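CBS domain protein (Bacillus anthracis, PDB 3LQN) is of unknown function but carries a tandem pair of CBS domains, modules that in many relatives bind adenine nucleotides and regulate partner domains. Local coordinates at residues A[58-63]-A[97-102]; A[27-32]-A[52-57]; A[34-39]-A[85-90]; A[20-25]-A[129-134]. All coordinates share one frame; numbering follows the deposited sequence. Where two conformers were deposited one is given.

In the fold
From the N terminus, residues 20-25 open the longest loop, closed only when contact 4 pairs them with strand 128-133; the other three contacts are nested inside it. Contact 2 joins the loop 27-32 to strand 50-54 and closes before contact 1 opens. Contact 3 starts within the span of contact 2 and ends at 85-90, so the two cross. Contact 1 runs from strand 60-65 to strand 99-101 and crosses contact 3 in turn. Contacts 1 and 2 meet where strands 50-54 and 60-65 pair, while strand 99-101 and both strands of contact 4 lie in the four-stranded sheet. Contact 3 ties the start of helix 36-46 to loop 85-90, across the chain's centre from contact 4.

Contact 1: residues A[58-63]-A[97-102]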
# COMPACT_ATOMS: atom_id res chain seq x y z
N TYR A 58 -5.43 -6.38 24.25
CA TYR A 58 -5.90 -6.18 22.89
C TYR A 58 -6.25 -4.69 22.68
O TYR A 58 -7.17 -4.33 21.92
CB TYR A 58 -7.07 -7.14 22.63
CG TYR A 58 -6.63 -8.58 22.34
CD1 TYR A 58 -6.42 -8.99 21.03
CD2 TYR A 58 -6.47 -9.53 23.36
CE1 TYR A 58 -6.04 -10.28 20.74
CE2 TYR A 58 -6.10 -10.83 23.06
CZ TYR A 58 -5.89 -11.19 21.75
OH TYR A 58 -5.53 -12.47 21.41
N LYS A 59 -5.48 -3.82 23.33
CA LYS A 59 -5.54 -2.38 23.09
C LYS A 59 -4.48 -1.98 22.09
O LYS A 59 -3.40 -2.56 22.04
CB LYS A 59 -5.43 -1.60 24.42
CG LYS A 59 -6.74 -1.74 25.19
CD LYS A 59 -6.73 -1.14 26.59
CE LYS A 59 -8.09 -1.36 27.22
NZ LYS A 59 -8.47 -0.21 28.08
N LEU A 60 -4.80 -0.98 21.28
CA LEU A 60 -3.96 -0.52 20.20
C LEU A 60 -2.83 0.38 20.69
O LEU A 60 -3.09 1.37 21.38
CB LEU A 60 -4.87 0.23 19.19
CG LEU A 60 -4.12 0.72 17.98
CD1 LEU A 60 -3.53 -0.50 17.14
CD2 LEU A 60 -5.04 1.66 17.15
N HIS A 61 -1.59 0.01 20.36
CA HIS A 61 -0.38 0.79 20.66
C HIS A 61 0.22 1.50 19.46
O HIS A 61 0.84 2.55 19.57
CB HIS A 61 0.68 -0.10 21.29
CG HIS A 61 0.47 -0.31 22.75
ND1 HIS A 61 1.47 -0.10 23.67
CD2 HIS A 61 -0.63 -0.66 23.45
CE1 HIS A 61 1.00 -0.35 24.88
NE2 HIS A 61 -0.27 -0.69 24.77
N GLY A 62 0.05 0.94 18.28
CA GLY A 62 0.66 1.53 17.13
C GLY A 62 0.47 0.63 15.96
O GLY A 62 -0.26 -0.34 16.05
N LEU A 63 1.15 0.94 14.87
CA LEU A 63 1.08 0.14 13.64
C LEU A 63 2.49 -0.25 13.26
O LEU A 63 3.42 0.54 13.49
CB LEU A 63 0.57 0.97 12.47
CG LEU A 63 -0.89 0.99 12.02
CD1 LEU A 63 -1.04 1.81 10.70
CD2 LEU A 63 -1.42 -0.42 11.84
N ILE A 97 -0.68 7.40 14.92
CA ILE A 97 -1.36 6.79 13.80
C ILE A 97 -2.82 7.19 13.77
O ILE A 97 -3.38 7.56 14.81
CB ILE A 97 -1.32 5.27 13.88
CG1 ILE A 97 -1.87 4.80 15.23
CG2 ILE A 97 0.11 4.77 13.58
CD1 ILE A 97 -2.37 3.34 15.29
N PRO A 98 -3.44 7.07 12.58
CA PRO A 98 -4.85 7.35 12.33
C PRO A 98 -5.75 6.34 13.06
O PRO A 98 -5.64 5.13 12.82
CB PRO A 98 -4.95 7.19 10.81
CG PRO A 98 -3.93 6.11 10.49
CD PRO A 98 -2.76 6.54 11.37
N VAL A 99 -6.65 6.81 13.93
CA VAL A 99 -7.61 5.94 14.60
C VAL A 99 -9.03 6.52 14.61
O VAL A 99 -9.25 7.70 14.91
CB VAL A 99 -7.17 5.59 16.05
CG1 VAL A 99 -8.23 4.73 16.74
CG2 VAL A 99 -5.83 4.85 16.05
N LEU A 100 -10.00 5.68 14.27
CA LEU A 100 -11.40 6.12 14.26
C LEU A 100 -12.17 5.24 15.23
O LEU A 100 -11.78 4.13 15.50
CB LEU A 100 -12.00 6.01 12.87
CG LEU A 100 -11.39 7.05 11.92
CD1 LEU A 100 -11.97 6.88 10.58
CD2 LEU A 100 -11.63 8.47 12.40
N LYS A 101 -13.26 5.77 15.77
CA LYS A 101 -14.19 4.99 16.60
C LYS A 101 -15.19 4.27 15.69
O LYS A 101 -15.44 4.68 14.55
CB LYS A 101 -15.00 5.96 17.48
CG LYS A 101 -14.20 6.92 18.32
CD LYS A 101 -14.96 7.20 19.60
CE LYS A 101 -15.11 5.92 20.42
NZ LYS A 101 -16.38 5.83 21.22
N LEU A 102 -15.78 3.21 16.21
CA LEU A 102 -16.76 2.45 15.46
C LEU A 102 -17.89 3.31 14.92
O LEU A 102 -18.40 3.03 13.85
CB LEU A 102 -17.40 1.42 16.41
CG LEU A 102 -16.50 0.37 17.02
CD1 LEU A 102 -17.20 -0.21 18.26
CD2 LEU A 102 -16.22 -0.71 15.97
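At G62 and I97 the two backbones come to 6.5 Å, CA to CA; from there they draw apart, leaving L60 CA and V99 CA 9.3 Å from each other. Strands 60-65 and 99-101 belong to different sheets, and side chains fill the interval between them. L60, with CG anti to its backbone N (chi1 -178°), reaches outward and meets its partners tip to tip: its CD2 lies 3.7 Å from I97 CD1 and also touches V99 CG2, although V99 was modelled in two conformers and the closeness of that touch carries little weight. I97 uses both branches. Its CG1 lies between the backbone N and the carbonyl carbon (chi1 54°), and CD1 thereby reaches L60 and comes to 4.0 Å from G62 CA; CG2 turns instead to L63 CB, also at 4.0 Å. G62 belongs to a classic beta bulge in which it and H61 both face V53. C120 and V122 of strand 118-122, with P52 and L54, also touch L60. Methyl and methylene groups thus carry the contact between strand 60-65 in the first CBS range and residues 97-99 in the second, and its cohesion rests on shape and apolar burial, not directional bonds.

Contact 2: residues A[27-32]-A[52-57]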
# COMPACT_ATOMS: atom_id res chain seq x y z
N VAL A 27 -7.66 -9.78 11.05
CA VAL A 27 -6.42 -8.97 10.91
C VAL A 27 -5.33 -9.52 11.79
O VAL A 27 -5.52 -9.68 13.00
CB VAL A 27 -6.68 -7.48 11.29
CG1 VAL A 27 -5.42 -6.62 11.09
CG2 VAL A 27 -7.85 -6.93 10.45
N ALA A 28 -4.16 -9.80 11.20
CA ALA A 28 -3.02 -10.23 12.02
C ALA A 28 -2.53 -9.06 12.88
O ALA A 28 -2.78 -7.89 12.52
CB ALA A 28 -1.86 -10.75 11.13
N HIS A 29 -1.87 -9.39 13.98
CA HIS A 29 -1.25 -8.39 14.90
C HIS A 29 0.05 -8.94 15.50
O HIS A 29 0.33 -10.15 15.38
CB HIS A 29 -2.28 -8.00 16.01
CG HIS A 29 -2.70 -9.14 16.89
ND1 HIS A 29 -3.90 -9.81 16.72
CD2 HIS A 29 -2.12 -9.71 17.98
CE1 HIS A 29 -4.02 -10.74 17.64
NE2 HIS A 29 -2.95 -10.70 18.42
N VAL A 30 0.81 -8.06 16.14
CA VAL A 30 1.95 -8.43 16.96
C VAL A 30 1.91 -7.61 18.27
O VAL A 30 1.07 -6.72 18.42
CB VAL A 30 3.31 -8.19 16.20
CG1 VAL A 30 3.45 -9.22 15.07
CG2 VAL A 30 3.37 -6.75 15.64
N GLN A 31 2.86 -7.86 19.16
CA GLN A 31 3.04 -7.15 20.44
C GLN A 31 4.35 -6.38 20.49
O GLN A 31 5.25 -6.72 19.76
CB GLN A 31 3.06 -8.18 21.58
CG GLN A 31 1.75 -8.90 21.70
CD GLN A 31 1.55 -9.47 23.10
OE1 GLN A 31 0.52 -9.24 23.72
NE2 GLN A 31 2.54 -10.20 23.59
N ILE A 32 4.48 -5.37 21.35
CA ILE A 32 5.72 -4.51 21.32
C ILE A 32 7.09 -5.21 21.51
O ILE A 32 8.16 -4.77 20.98
CB ILE A 32 5.62 -3.26 22.31
CG1 ILE A 32 5.60 -3.73 23.76
CG2 ILE A 32 4.40 -2.36 21.98
CD1 ILE A 32 6.05 -2.67 24.78
N PRO A 52 -1.61 -3.93 13.18
CA PRO A 52 -1.57 -3.26 14.47
C PRO A 52 -0.63 -3.93 15.44
O PRO A 52 -0.41 -5.16 15.38
CB PRO A 52 -3.02 -3.43 15.01
CG PRO A 52 -3.52 -4.72 14.32
CD PRO A 52 -2.90 -4.62 12.93
N VAL A 53 -0.02 -3.10 16.28
CA VAL A 53 0.68 -3.55 17.48
C VAL A 53 -0.23 -3.44 18.71
O VAL A 53 -0.66 -2.34 19.03
CB VAL A 53 1.95 -2.69 17.66
CG1 VAL A 53 2.79 -3.27 18.82
CG2 VAL A 53 2.77 -2.64 16.32
N LEU A 54 -0.52 -4.55 19.40
CA LEU A 54 -1.51 -4.58 20.47
C LEU A 54 -0.82 -4.93 21.78
O LEU A 54 0.25 -5.53 21.77
CB LEU A 54 -2.58 -5.66 20.22
CG LEU A 54 -3.36 -5.48 18.89
CD1 LEU A 54 -4.42 -6.63 18.85
CD2 LEU A 54 -4.01 -4.09 18.77
N ASP A 55 -1.43 -4.55 22.88
CA ASP A 55 -0.98 -5.02 24.20
C ASP A 55 -1.71 -6.27 24.61
O ASP A 55 -2.55 -6.80 23.84
CB ASP A 55 -1.03 -3.90 25.27
CG ASP A 55 -2.40 -3.38 25.56
OD1 ASP A 55 -3.42 -4.10 25.44
OD2 ASP A 55 -2.48 -2.22 25.97
N PRO A 56 -1.42 -6.78 25.83
CA PRO A 56 -2.11 -8.04 26.18
C PRO A 56 -3.61 -7.89 26.41
O PRO A 56 -4.32 -8.89 26.48
CB PRO A 56 -1.40 -8.46 27.49
CG PRO A 56 -0.03 -7.94 27.34
CD PRO A 56 -0.16 -6.61 26.59
N MET A 57 -4.11 -6.66 26.53
CA MET A 57 -5.53 -6.46 26.64
C MET A 57 -6.20 -6.16 25.30
O MET A 57 -7.36 -5.75 25.25
CB MET A 57 -5.77 -5.38 27.66
CG MET A 57 -4.89 -5.72 28.89
SD MET A 57 -4.94 -4.35 29.96
CE MET A 57 -6.70 -4.15 30.10
O HOH W 1 2.66 -4.60 22.99
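V30 and V53 form a single beta bridge by which loop 27-32 meets strand 50-54 of the first CBS range at a slant (end-to-end directions 63° apart), pairing at one point only. Its two backbone hydrogen bonds both belong to V30 and go to the neighbours of V53, the pattern of a parallel bridge: V30 N gives to P52 O at 3.2 Å, and V30 O accepts from L54 N at 2.9 Å. Weaker CA-H...O contacts supplement them, from H29 CA to P52 O, V53 CA to V30 O and Q31 CA to L54 O.

Among the nonpolar contacts, L54 and H29 cross at about a right angle. H29 CG is flanked by both backbone arms (chi1 62°), and L54 CD1 sits over one ring face, 3.9 Å from the centroid and displaced toward the rim, a CH-pi contact. The ring of Y58 also meets that of H29. At the start of the loop V27 CG1 rests 3.7 Å from P52 CD, and the same P52 CD lies 3.3 Å from A28 O, a buried carbonyl oxygen with no hydrogen-bonding partner.

Beyond the bridge, D55 OD1 accepts from M57 N, closing an Asx turn. A water also spans I32 N, at a doubtful distance because I32 has two conformers, and L54 O, to which it donates at 2.9 Å.

Contact 3: residues A[34-39]-A[85-90]; sequences NGLEHA and EEMKVE. With SO4 (sulfate ion), chain C; SO4 (sulfate ion), chain F.
L36 and M87 cross obliquely beside a single beta bridge, G35 with K88, that fixes the loop 85-90 against the N-terminal end of helix 36-46; G35 is the N-cap. L36 carries CG anti to its carbonyl carbon (chi1 -69°) and divides its methyls between two neighbours: CD1 presses on M87 CB at 3.5 Å, tighter than usual carbon contact, while CD2 lies against the K88 carbonyl. One turn further along the helix, A39 CB meets V89 CG2 at 3.7 Å. On the outer side E37 and E85 run alongside each other and point the same way, their carboxylates turned 86° apart; both were modelled in two conformers, so the exact spacing of these like charges is doubtful. Backbone bonds frame the packing, V89 N to N34 O at 2.8 Å and L36 N to M87 O at 2.9 Å.

Two sulfates, likely picked up from the crystallisation solution, sit here, and the helix N terminus would help to stabilise the chain C ion. A single oxygen of that ion, O3, takes G35 N at 2.7 Å and H38 ND1 at 3.0 Å, with a weak third bond from N34 ND2. N34 ND2 gives its stronger bond to O1 of the chain F sulfate, at 2.8 Å.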
# COMPACT_ATOMS: atom_id res chain seq x y z
N ASN A 34 7.65 -8.35 20.49
CA ASN A 34 7.99 -9.31 19.43
C ASN A 34 9.24 -8.89 18.64
O ASN A 34 9.45 -7.69 18.43
CB ASN A 34 6.82 -9.51 18.46
CG ASN A 34 5.69 -10.36 19.06
OD1 ASN A 34 4.54 -10.18 18.75
ND2 ASN A 34 6.05 -11.29 19.95
N GLY A 35 10.04 -9.86 18.23
CA GLY A 35 11.18 -9.67 17.31
C GLY A 35 10.75 -9.18 15.93
O GLY A 35 9.61 -9.40 15.52
N LEU A 36 11.63 -8.48 15.21
CA LEU A 36 11.26 -8.04 13.87
C LEU A 36 11.23 -9.20 12.86
O LEU A 36 10.57 -9.09 11.88
CB LEU A 36 12.19 -6.95 13.37
CG LEU A 36 12.04 -5.62 14.11
CD1 LEU A 36 12.81 -4.55 13.34
CD2 LEU A 36 10.57 -5.23 14.19
N GLU A 37 11.98 -10.28 13.09
CA GLU A 37 11.87 -11.42 12.17
C GLU A 37 10.46 -12.03 12.29
O GLU A 37 9.84 -12.40 11.29
CB GLU A 37 12.94 -12.49 12.43
CG GLU A 37 14.37 -12.06 12.03
CD GLU A 37 15.37 -13.20 12.12
OE1 GLU A 37 15.70 -13.62 13.26
OE2 GLU A 37 15.83 -13.68 11.06
N HIS A 38 9.98 -12.14 13.52
CA HIS A 38 8.61 -12.59 13.79
C HIS A 38 7.61 -11.65 13.13
O HIS A 38 6.73 -12.06 12.41
CB HIS A 38 8.36 -12.61 15.31
CG HIS A 38 7.01 -13.12 15.71
ND1 HIS A 38 6.69 -13.44 17.01
CD2 HIS A 38 5.91 -13.40 14.97
CE1 HIS A 38 5.45 -13.87 17.06
NE2 HIS A 38 4.95 -13.85 15.84
N ALA A 39 7.75 -10.35 13.39
CA ALA A 39 6.82 -9.40 12.81
C ALA A 39 6.82 -9.41 11.29
O ALA A 39 5.76 -9.33 10.67
CB ALA A 39 7.09 -7.99 13.36
N GLU A 85 17.33 -9.94 13.62
CA GLU A 85 17.38 -10.90 14.72
C GLU A 85 17.54 -10.17 16.07
O GLU A 85 17.16 -10.69 17.12
CB GLU A 85 18.57 -11.86 14.51
CG GLU A 85 18.69 -12.92 15.59
CD GLU A 85 19.89 -13.86 15.41
OE1 GLU A 85 21.06 -13.38 15.33
OE2 GLU A 85 19.65 -15.08 15.37
N GLU A 86 18.12 -8.98 16.03
CA GLU A 86 18.45 -8.21 17.24
C GLU A 86 17.40 -7.16 17.60
O GLU A 86 17.53 -6.53 18.63
CB GLU A 86 19.79 -7.47 17.07
CG GLU A 86 20.80 -8.03 16.04
CD GLU A 86 21.92 -7.02 15.71
OE1 GLU A 86 22.76 -7.30 14.83
OE2 GLU A 86 21.96 -5.94 16.33
N MET A 87 16.40 -6.95 16.74
CA MET A 87 15.46 -5.86 16.92
C MET A 87 14.08 -6.28 17.28
O MET A 87 13.65 -7.42 17.00
CB MET A 87 15.37 -5.09 15.59
CG MET A 87 16.78 -4.58 15.21
SD MET A 87 16.82 -3.80 13.58
CE MET A 87 15.97 -2.32 13.85
N LYS A 88 13.37 -5.35 17.89
CA LYS A 88 12.00 -5.59 18.31
C LYS A 88 11.04 -4.63 17.64
O LYS A 88 11.41 -3.56 17.14
CB LYS A 88 11.87 -5.45 19.85
CG LYS A 88 12.56 -6.60 20.61
CD LYS A 88 12.34 -6.49 22.06
CE LYS A 88 12.32 -7.91 22.68
NZ LYS A 88 13.45 -8.74 22.19
N VAL A 89 9.75 -5.00 17.66
CA VAL A 89 8.68 -4.19 17.06
C VAL A 89 8.69 -2.74 17.59
O VAL A 89 8.53 -1.79 16.79
CB VAL A 89 7.33 -4.87 17.43
CG1 VAL A 89 6.16 -3.90 17.33
CG2 VAL A 89 7.10 -6.04 16.49
N GLU A 90 8.95 -2.60 18.88
CA GLU A 90 8.96 -1.29 19.54
C GLU A 90 9.93 -0.31 18.85
O GLU A 90 9.68 0.89 18.85
CB GLU A 90 9.33 -1.39 21.02
CG GLU A 90 10.75 -1.79 21.33
CD GLU A 90 10.94 -2.07 22.84
OE1 GLU A 90 10.76 -3.24 23.25
OE2 GLU A 90 11.24 -1.12 23.60
S SO4 C . 9.74 -13.30 19.25
O1 SO4 C . 9.84 -12.91 20.67
O2 SO4 C . 9.02 -14.56 19.24
O3 SO4 C . 8.89 -12.32 18.66
O4 SO4 C . 11.02 -13.38 18.64
S SO4 F . 3.70 -13.79 21.50
O1 SO4 F . 4.44 -12.59 21.90
O2 SO4 F . 3.78 -14.79 22.57
O3 SO4 F . 2.30 -13.46 21.29
O4 SO4 F . 4.27 -14.35 20.26

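Contact 4: residues A[20-25]-A[129-134]. With SO4 (sulfate ion), chain D.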
# COMPACT_ATOMS: atom_id res chain seq x y z
N LEU A 20 -17.91 -0.41 7.46
CA LEU A 20 -16.95 -0.48 6.37
C LEU A 20 -15.69 -1.27 6.78
O LEU A 20 -14.90 -1.71 5.92
CB LEU A 20 -16.46 0.94 6.01
CG LEU A 20 -17.41 1.98 5.38
CD1 LEU A 20 -16.74 3.33 5.21
CD2 LEU A 20 -17.91 1.51 4.06
N MET A 21 -15.47 -1.41 8.07
CA MET A 21 -14.16 -1.91 8.51
C MET A 21 -14.02 -3.40 8.28
O MET A 21 -15.01 -4.14 8.17
CB MET A 21 -13.89 -1.56 9.97
CG MET A 21 -14.77 -2.37 10.93
SD MET A 21 -14.45 -1.97 12.63
CE MET A 21 -15.45 -3.29 13.30
N ILE A 22 -12.77 -3.85 8.21
CA ILE A 22 -12.50 -5.27 8.25
C ILE A 22 -12.38 -5.63 9.72
O ILE A 22 -11.62 -5.02 10.45
CB ILE A 22 -11.13 -5.55 7.53
CG1 ILE A 22 -11.19 -5.25 6.03
CG2 ILE A 22 -10.69 -6.95 7.77
CD1 ILE A 22 -9.75 -5.15 5.40
N SER A 23 -13.13 -6.65 10.17
CA SER A 23 -13.15 -6.92 11.60
C SER A 23 -11.82 -7.46 12.14
O SER A 23 -11.09 -8.12 11.43
CB SER A 23 -14.29 -7.90 11.90
OG SER A 23 -14.58 -7.85 13.29
N SER A 24 -11.54 -7.18 13.40
CA SER A 24 -10.21 -7.40 13.98
C SER A 24 -9.80 -8.89 13.97
O SER A 24 -8.62 -9.24 13.86
CB SER A 24 -10.17 -6.89 15.43
OG SER A 24 -11.18 -7.47 16.23
N GLU A 25 -10.80 -9.76 14.05
CA GLU A 25 -10.49 -11.18 13.95
C GLU A 25 -9.94 -11.62 12.59
O GLU A 25 -9.35 -12.68 12.51
CB GLU A 25 -11.64 -12.06 14.43
CG GLU A 25 -12.73 -12.24 13.43
CD GLU A 25 -13.66 -11.06 13.37
OE1 GLU A 25 -14.56 -11.07 12.50
OE2 GLU A 25 -13.51 -10.13 14.21
N GLU A 129 -10.63 -2.95 17.13
CA GLU A 129 -11.91 -3.47 16.62
C GLU A 129 -11.89 -3.87 15.15
O GLU A 129 -12.74 -4.64 14.69
CB GLU A 129 -13.00 -2.39 16.82
CG GLU A 129 -13.28 -2.17 18.29
CD GLU A 129 -13.79 -3.43 18.98
OE1 GLU A 129 -13.48 -3.64 20.19
OE2 GLU A 129 -14.50 -4.22 18.32
N GLY A 130 -10.94 -3.30 14.42
CA GLY A 130 -10.79 -3.57 13.01
C GLY A 130 -9.93 -2.54 12.26
O GLY A 130 -9.39 -1.59 12.85
N ILE A 131 -9.88 -2.68 10.95
CA ILE A 131 -9.13 -1.70 10.15
C ILE A 131 -10.02 -1.22 9.02
O ILE A 131 -10.88 -1.96 8.49
CB ILE A 131 -7.80 -2.29 9.62
CG1 ILE A 131 -8.06 -3.42 8.63
CG2 ILE A 131 -6.93 -2.77 10.76
CD1 ILE A 131 -6.93 -3.54 7.58
N LEU A 132 -9.84 0.04 8.62
CA LEU A 132 -10.64 0.59 7.54
C LEU A 132 -9.71 1.02 6.41
O LEU A 132 -8.89 1.91 6.58
CB LEU A 132 -11.49 1.75 8.04
CG LEU A 132 -12.32 2.66 7.15
CD1 LEU A 132 -13.62 2.01 6.74
CD2 LEU A 132 -12.59 3.86 7.97
N THR A 133 -9.86 0.37 5.26
CA THR A 133 -8.96 0.54 4.12
C THR A 133 -9.51 1.55 3.14
O THR A 133 -10.71 1.87 3.09
CB THR A 133 -8.87 -0.72 3.30
OG1 THR A 133 -10.18 -0.97 2.77
CG2 THR A 133 -8.44 -1.88 4.16
N ARG A 134 -8.62 1.99 2.26
CA ARG A 134 -9.04 2.81 1.16
C ARG A 134 -9.99 2.10 0.23
O ARG A 134 -10.92 2.72 -0.27
CB ARG A 134 -7.83 3.27 0.33
CG ARG A 134 -7.04 4.26 1.06
CD ARG A 134 -5.85 4.58 0.22
NE ARG A 134 -5.27 5.83 0.63
CZ ARG A 134 -4.06 6.20 0.26
NH1 ARG A 134 -3.36 5.38 -0.51
NH2 ARG A 134 -3.57 7.35 0.67
S SO4 D . -12.00 -4.17 1.97
O1 SO4 D . -12.64 -3.61 3.15
O2 SO4 D . -12.16 -5.62 1.97
O3 SO4 D . -12.65 -3.65 0.77
O4 SO4 D . -10.57 -3.83 2.00
O HOH W 2 -12.26 -1.77 5.29
O HOH W 3 -14.70 -6.15 15.79
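I22 and I131 form an antiparallel hydrogen-bonded pair, CA to CA 5.3 Å, followed by the non-hydrogen-bonded pair S23 with G130. I22 N gives to I131 O at 2.7 Å and I131 N returns a bond to I22 O at 3.0 Å; a weak bond from S24 N to E129 O ends the ladder, beside the classic beta bulge that E129 and G130 make opposite A121.

The two isoleucines share a sheet face, I22 CB lying 3.9 Å from I131 CG1. Farther out I22 crosses T133 at about a right angle, its CD1 being 3.7 Å from T133 CG2. M21 takes another course: with chi1 at 71° and the rest of the chain extended, it carries SD past G130 CA and brings CE to 3.3 Å from E129 O. A water lies within reach of three acceptors, E129 O, S23 OG and E129 OE2, more than it has protons for; S23 OG gives its own proton to E25 OE2.

T133, the N-cap of helix 134-144, accepts from A136 N through OG1 and donates from it to O4 of the chain D sulfate at 3.0 Å. R135 also binds this ion. G130 and T133 sit as the glycine and Ser/Thr do in the nucleotide-binding signature of CBS domains, though A136 stands in place of its aspartate; an anion site is plausible, nucleotide binding not established. Strand 22-23, from the first CBS range, is outermost within this chain in a sheet otherwise from the second, an interlocking consistent with the paired CBS repeats of a Bateman module.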